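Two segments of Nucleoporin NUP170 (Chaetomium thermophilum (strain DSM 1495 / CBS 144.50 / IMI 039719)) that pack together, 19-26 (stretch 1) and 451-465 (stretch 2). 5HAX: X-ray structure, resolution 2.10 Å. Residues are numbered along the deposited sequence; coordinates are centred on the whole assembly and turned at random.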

ATOM      1  N   LEU A  19      -8.004  19.781   2.286  1.00 46.40           N
ATOM      2  CA  LEU A  19      -8.798  19.063   3.275  1.00 48.00           C
ATOM      3  C   LEU A  19      -8.456  17.579   3.278  1.00 50.15           C
ATOM      4  O   LEU A  19      -8.324  16.970   4.346  1.00 45.89           O
ATOM      5  CB  LEU A  19     -10.285  19.276   2.998  1.00 50.04           C
ATOM      6  CG  LEU A  19     -11.247  18.967   4.145  1.00 61.25           C
ATOM      7  CD1 LEU A  19     -11.074  19.971   5.276  1.00 68.51           C
ATOM      8  CD2 LEU A  19     -12.685  18.961   3.647  1.00 69.47           C
ATOM      9  N   ASP A  20      -8.307  16.979   2.094  1.00 45.26           N
ATOM     10  CA  ASP A  20      -7.918  15.575   2.014  1.00 49.22           C
ATOM     11  C   ASP A  20      -6.502  15.361   2.531  1.00 48.82           C
ATOM     12  O   ASP A  20      -6.212  14.332   3.150  1.00 42.32           O
ATOM     13  CB  ASP A  20      -8.031  15.071   0.572  1.00 45.40           C
ATOM     14  CG  ASP A  20      -9.409  14.512   0.241  1.00 48.06           C
ATOM     15  OD1 ASP A  20     -10.167  14.159   1.169  1.00 41.06           O
ATOM     16  OD2 ASP A  20      -9.731  14.406  -0.963  1.00 38.26           O
ATOM     17  N   ASP A  21      -5.605  16.316   2.282  1.00 45.31           N
ATOM     18  CA  ASP A  21      -4.224  16.194   2.730  1.00 45.02           C
ATOM     19  C   ASP A  21      -4.052  16.518   4.209  1.00 44.22           C
ATOM     20  O   ASP A  21      -2.928  16.439   4.716  1.00 46.58           O
ATOM     21  CB  ASP A  21      -3.313  17.102   1.895  1.00 48.37           C
ATOM     22  CG  ASP A  21      -3.040  16.544   0.508  1.00 51.76           C
ATOM     23  OD1 ASP A  21      -3.045  15.304   0.342  1.00 50.28           O
ATOM     24  OD2 ASP A  21      -2.811  17.348  -0.419  1.00 53.59           O
ATOM     25  N   SER A  22      -5.128  16.881   4.903  1.00 42.64           N
ATOM     26  CA  SER A  22      -5.104  17.090   6.343  1.00 55.68           C
ATOM     27  C   SER A  22      -5.618  15.876   7.109  1.00 49.97           C
ATOM     28  O   SER A  22      -5.888  15.983   8.310  1.00 44.01           O
ATOM     29  CB  SER A  22      -5.926  18.329   6.707  1.00 47.04           C
ATOM     30  OG  SER A  22      -7.311  18.098   6.523  1.00 54.72           O
ATOM     31  N   TYR A  23      -5.764  14.734   6.440  1.00 50.40           N
ATOM     32  CA  TYR A  23      -6.190  13.517   7.115  1.00 42.87           C
ATOM     33  C   TYR A  23      -5.203  13.179   8.232  1.00 33.60           C
ATOM     34  O   TYR A  23      -3.986  13.233   8.011  1.00 40.17           O
ATOM     35  CB  TYR A  23      -6.285  12.361   6.119  1.00 44.17           C
ATOM     36  CG  TYR A  23      -6.661  11.040   6.752  1.00 43.75           C
ATOM     37  CD1 TYR A  23      -7.989  10.709   6.969  1.00 40.40           C
ATOM     38  CD2 TYR A  23      -5.688  10.130   7.135  1.00 45.69           C
ATOM     39  CE1 TYR A  23      -8.338   9.509   7.549  1.00 42.69           C
ATOM     40  CE2 TYR A  23      -6.028   8.924   7.714  1.00 35.36           C
ATOM     41  CZ  TYR A  23      -7.355   8.620   7.921  1.00 47.26           C
ATOM     42  OH  TYR A  23      -7.706   7.424   8.500  1.00 42.35           O
ATOM     43  N   PRO A  24      -5.676  12.832   9.433  1.00 46.47           N
ATOM     44  CA  PRO A  24      -4.764  12.682  10.577  1.00 47.54           C
ATOM     45  C   PRO A  24      -3.635  11.692  10.318  1.00 46.33           C
ATOM     46  O   PRO A  24      -3.830  10.636   9.714  1.00 44.35           O
ATOM     47  CB  PRO A  24      -5.686  12.188  11.697  1.00 42.34           C
ATOM     48  CG  PRO A  24      -7.029  12.677  11.330  1.00 49.10           C
ATOM     49  CD  PRO A  24      -7.085  12.664   9.832  1.00 43.83           C
ATOM     50  N   ASP A  25      -2.444  12.050  10.793  1.00 41.33           N
ATOM     51  CA  ASP A  25      -1.293  11.164  10.739  1.00 42.16           C
ATOM     52  C   ASP A  25      -1.378  10.116  11.845  1.00 39.64           C
ATOM     53  O   ASP A  25      -2.100  10.272  12.833  1.00 40.03           O
ATOM     54  CB  ASP A  25       0.005  11.958  10.871  1.00 38.39           C
ATOM     55  CG  ASP A  25       0.057  12.790  12.139  1.00 47.54           C
ATOM     56  OD1 ASP A  25       0.639  12.321  13.137  1.00 55.81           O
ATOM     57  OD2 ASP A  25      -0.488  13.913  12.141  1.00 56.90           O
ATOM     58  N   LEU A  26      -0.611   9.036  11.666  1.00 41.16           N
ATOM     59  CA  LEU A  26      -0.678   7.903  12.585  1.00 37.69           C
ATOM     60  C   LEU A  26      -0.350   8.317  14.016  1.00 41.94           C
ATOM     61  O   LEU A  26      -1.023   7.885  14.959  1.00 38.26           O
ATOM     62  CB  LEU A  26       0.276   6.802  12.125  1.00 40.20           C
ATOM     63  CG  LEU A  26       0.204   5.495  12.918  1.00 39.34           C
ATOM     64  CD1 LEU A  26      -1.082   4.757  12.589  1.00 41.94           C
ATOM     65  CD2 LEU A  26       1.420   4.621  12.646  1.00 44.68           C
TER
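Stretch 2, residues 451-465: AAAKQPLGFGNELAV

Stretch 1 opens in a helix that begins earlier in the chain, then makes a type I beta turn from D20 to Y23. Stretch 2 is mostly loop, with a short, weakly bonded helix at about 456-459. The two stretches run in roughly opposite directions. The CA atoms of D21 and G458 lie 3.9 Å apart, and those of D25 and L457 4.7 Å. The two stretches together bury 568 Å².

Y23 covers the most surface in stretch 1. Its chi1 is t, and its CA-to-CB bond points toward stretch 2. N461 CA lies over one face of the ring, 4.2 Å from the centroid, in a CH-pi contact. Y23 CE2 is 3.5 Å from G460 O. The Y23 backbone also takes part: G458 N donates to Y23 O at 2.9 Å.

G458 fits where a side chain would not. An ideal CB would stand 2.8 Å from D21 O, a clash, and its backbone angles by themselves call for glycine.

L457 covers the most in stretch 2. Its CA-to-CB bond points sideways, but the end of the side chain comes nearer. L457 CD2 lies 3.6 Å from both Y23 O and D25 OD2. Beside it, P456 CB meets D25 CB at 3.5 Å.

The D21 carboxylate reaches stretch 2 partly through water. Water 1 donates to D21 OD1 and A452 O, 2.8 Å from each, and so bridges the stretches where D21 OD1 and A452 O are 4.3 Å apart. Water 5 donates to P24 O and P456 O and accepts from G460 N.

N461 bonds to D20 through its side-chain amide. N461 ND2 donates to D20 O at 2.9 Å and to D20 OD1 at 3.2 Å, so one amide group holds both backbone and side chain of D20. A464 CB packs 3.7 Å from D20 OD2.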

ATOM      1  N   ALA A 451      -0.038   4.859  -0.699  1.00 47.44           N
ATOM      2  CA  ALA A 451       0.374   6.191  -0.281  1.00 48.97           C
ATOM      3  C   ALA A 451      -0.562   7.230  -0.884  1.00 46.26           C
ATOM      4  O   ALA A 451      -0.599   7.403  -2.107  1.00 54.14           O
ATOM      5  CB  ALA A 451       1.822   6.473  -0.687  1.00 48.64           C
ATOM      6  N   ALA A 452      -1.331   7.909  -0.036  1.00 47.26           N
ATOM      7  CA  ALA A 452      -2.210   8.984  -0.472  1.00 45.59           C
ATOM      8  C   ALA A 452      -1.534  10.347  -0.431  1.00 45.96           C
ATOM      9  O   ALA A 452      -2.068  11.305  -1.002  1.00 42.58           O
ATOM     10  CB  ALA A 452      -3.474   9.016   0.392  1.00 46.36           C
ATOM     11  N   ALA A 453      -0.384  10.455   0.227  1.00 40.93           N
ATOM     12  CA  ALA A 453       0.360  11.703   0.307  1.00 41.05           C
ATOM     13  C   ALA A 453       1.830  11.361   0.516  1.00 47.13           C
ATOM     14  O   ALA A 453       2.201  10.194   0.664  1.00 46.86           O
ATOM     15  CB  ALA A 453      -0.174  12.597   1.429  1.00 43.01           C
ATOM     16  N   LYS A 454       2.668  12.395   0.531  1.00 47.08           N
ATOM     17  CA  LYS A 454       4.109  12.226   0.663  1.00 49.08           C
ATOM     18  C   LYS A 454       4.617  12.524   2.067  1.00 45.39           C
ATOM     19  O   LYS A 454       5.832  12.492   2.290  1.00 46.75           O
ATOM     20  CB  LYS A 454       4.831  13.111  -0.358  1.00 59.18           C
ATOM     21  CG  LYS A 454       4.458  12.774  -1.793  1.00 60.04           C
ATOM     22  CD  LYS A 454       5.511  13.231  -2.787  1.00 74.00           C
ATOM     23  CE  LYS A 454       5.279  12.613  -4.161  1.00 93.59           C
ATOM     24  NZ  LYS A 454       5.386  11.124  -4.141  1.00 89.86           N
ATOM     25  N   GLN A 455       3.726  12.797   3.015  1.00 49.60           N
ATOM     26  CA  GLN A 455       4.103  13.051   4.396  1.00 46.56           C
ATOM     27  C   GLN A 455       2.999  12.515   5.294  1.00 43.14           C
ATOM     28  O   GLN A 455       1.888  12.246   4.821  1.00 46.80           O
ATOM     29  CB  GLN A 455       4.338  14.547   4.651  1.00 46.54           C
ATOM     30  CG  GLN A 455       3.118  15.434   4.426  1.00 52.91           C
ATOM     31  CD  GLN A 455       2.782  15.618   2.957  1.00 48.60           C
ATOM     32  OE1 GLN A 455       3.667  15.824   2.127  1.00 51.96           O
ATOM     33  NE2 GLN A 455       1.499  15.538   2.629  1.00 50.01           N
ATOM     34  N   PRO A 456       3.271  12.348   6.595  1.00 45.14           N
ATOM     35  CA  PRO A 456       2.275  11.715   7.483  1.00 43.15           C
ATOM     36  C   PRO A 456       0.878  12.314   7.407  1.00 45.35           C
ATOM     37  O   PRO A 456      -0.104  11.566   7.317  1.00 39.35           O
ATOM     38  CB  PRO A 456       2.901  11.900   8.871  1.00 40.25           C
ATOM     39  CG  PRO A 456       4.367  11.902   8.614  1.00 39.51           C
ATOM     40  CD  PRO A 456       4.557  12.570   7.281  1.00 41.42           C
ATOM     41  N   LEU A 457       0.752  13.636   7.461  1.00 43.50           N
ATOM     42  CA  LEU A 457      -0.552  14.256   7.273  1.00 44.04           C
ATOM     43  C   LEU A 457      -1.040  14.003   5.853  1.00 40.27           C
ATOM     44  O   LEU A 457      -0.383  14.392   4.883  1.00 42.31           O
ATOM     45  CB  LEU A 457      -0.476  15.758   7.556  1.00 49.74           C
ATOM     46  CG  LEU A 457      -0.644  16.193   9.016  1.00 57.55           C
ATOM     47  CD1 LEU A 457      -0.393  17.688   9.146  1.00 64.83           C
ATOM     48  CD2 LEU A 457      -2.031  15.840   9.547  1.00 45.63           C
ATOM     49  N   GLY A 458      -2.190  13.339   5.737  1.00 40.27           N
ATOM     50  CA  GLY A 458      -2.757  12.981   4.457  1.00 40.54           C
ATOM     51  C   GLY A 458      -2.366  11.607   3.952  1.00 45.28           C
ATOM     52  O   GLY A 458      -3.011  11.095   3.028  1.00 39.31           O
ATOM     53  N   PHE A 459      -1.340  10.991   4.545  1.00 39.83           N
ATOM     54  CA  PHE A 459      -0.807   9.735   4.025  1.00 40.53           C
ATOM     55  C   PHE A 459      -1.863   8.635   3.992  1.00 34.16           C
ATOM     56  O   PHE A 459      -1.947   7.879   3.018  1.00 40.98           O
ATOM     57  CB  PHE A 459       0.383   9.294   4.874  1.00 39.07           C
ATOM     58  CG  PHE A 459       0.952   7.962   4.478  1.00 41.59           C
ATOM     59  CD1 PHE A 459       1.964   7.880   3.541  1.00 39.59           C
ATOM     60  CD2 PHE A 459       0.476   6.792   5.049  1.00 40.00           C
ATOM     61  CE1 PHE A 459       2.491   6.655   3.174  1.00 42.59           C
ATOM     62  CE2 PHE A 459       0.999   5.566   4.686  1.00 43.41           C
ATOM     63  CZ  PHE A 459       2.008   5.499   3.748  1.00 44.49           C
ATOM     64  N   GLY A 460      -2.663   8.514   5.047  1.00 38.95           N
ATOM     65  CA  GLY A 460      -3.542   7.370   5.192  1.00 43.15           C
ATOM     66  C   GLY A 460      -4.938   7.561   4.636  1.00 44.76           C
ATOM     67  O   GLY A 460      -5.845   6.795   4.972  1.00 35.84           O
ATOM     68  N   ASN A 461      -5.131   8.563   3.776  1.00 39.32           N
ATOM     69  CA  ASN A 461      -6.468   8.923   3.304  1.00 42.14           C
ATOM     70  C   ASN A 461      -6.883   7.981   2.173  1.00 39.01           C
ATOM     71  O   ASN A 461      -6.730   8.268   0.983  1.00 42.34           O
ATOM     72  CB  ASN A 461      -6.503  10.379   2.861  1.00 38.82           C
ATOM     73  CG  ASN A 461      -7.917  10.900   2.700  1.00 45.88           C
ATOM     74  OD1 ASN A 461      -8.872  10.126   2.631  1.00 42.85           O
ATOM     75  ND2 ASN A 461      -8.058  12.217   2.633  1.00 38.92           N
ATOM     76  N   GLU A 462      -7.440   6.833   2.570  1.00 35.06           N
ATOM     77  CA  GLU A 462      -7.957   5.871   1.596  1.00 35.35           C
ATOM     78  C   GLU A 462      -9.031   6.492   0.714  1.00 36.90           C
ATOM     79  O   GLU A 462      -9.120   6.186  -0.482  1.00 33.13           O
ATOM     80  CB  GLU A 462      -8.543   4.653   2.303  1.00 41.40           C
ATOM     81  CG  GLU A 462      -7.567   3.779   3.056  1.00 39.37           C
ATOM     82  CD  GLU A 462      -8.232   2.509   3.545  1.00 35.31           C
ATOM     83  OE1 GLU A 462      -7.993   1.441   2.944  1.00 39.65           O
ATOM     84  OE2 GLU A 462      -9.013   2.580   4.516  1.00 43.48           O
ATOM     85  N   LEU A 463      -9.882   7.340   1.297  1.00 40.04           N
ATOM     86  CA  LEU A 463     -11.005   7.897   0.552  1.00 44.74           C
ATOM     87  C   LEU A 463     -10.523   8.713  -0.637  1.00 40.95           C
ATOM     88  O   LEU A 463     -11.142   8.694  -1.706  1.00 43.02           O
ATOM     89  CB  LEU A 463     -11.863   8.755   1.483  1.00 40.95           C
ATOM     90  CG  LEU A 463     -12.469   7.994   2.663  1.00 42.64           C
ATOM     91  CD1 LEU A 463     -12.968   8.956   3.726  1.00 42.94           C
ATOM     92  CD2 LEU A 463     -13.595   7.091   2.187  1.00 49.24           C
ATOM     93  N   ALA A 464      -9.399   9.412  -0.476  1.00 39.87           N
ATOM     94  CA  ALA A 464      -8.920  10.319  -1.510  1.00 40.85           C
ATOM     95  C   ALA A 464      -8.419   9.578  -2.744  1.00 45.51           C
ATOM     96  O   ALA A 464      -8.469  10.128  -3.851  1.00 43.72           O
ATOM     97  CB  ALA A 464      -7.809  11.201  -0.943  1.00 37.35           C
ATOM     98  N   VAL A 465      -7.943   8.343  -2.583  1.00 39.71           N
ATOM     99  CA  VAL A 465      -7.291   7.602  -3.659  1.00 37.88           C
ATOM    100  C   VAL A 465      -8.164   6.472  -4.190  1.00 38.46           C
ATOM    101  O   VAL A 465      -7.667   5.594  -4.907  1.00 43.59           O
ATOM    102  CB  VAL A 465      -5.923   7.062  -3.206  1.00 49.52           C
ATOM    103  CG1 VAL A 465      -4.970   8.210  -2.919  1.00 45.19           C
ATOM    104  CG2 VAL A 465      -6.070   6.168  -1.981  1.00 42.91           C
TER
HETATM  105  O   HOH W   1      -1.330  13.973  -1.399  1.00 41.67           O
HETATM  106  O   HOH W   2      -4.236  12.824   1.178  1.00 42.12           O
HETATM  107  O   HOH W   3       0.223  17.426   0.262  1.00 61.18           O
HETATM  108  O   HOH W   4      -6.433   5.150   6.987  1.00 39.96           O
HETATM  109  O   HOH W   5      -2.251   9.968   7.486  1.00 45.43           O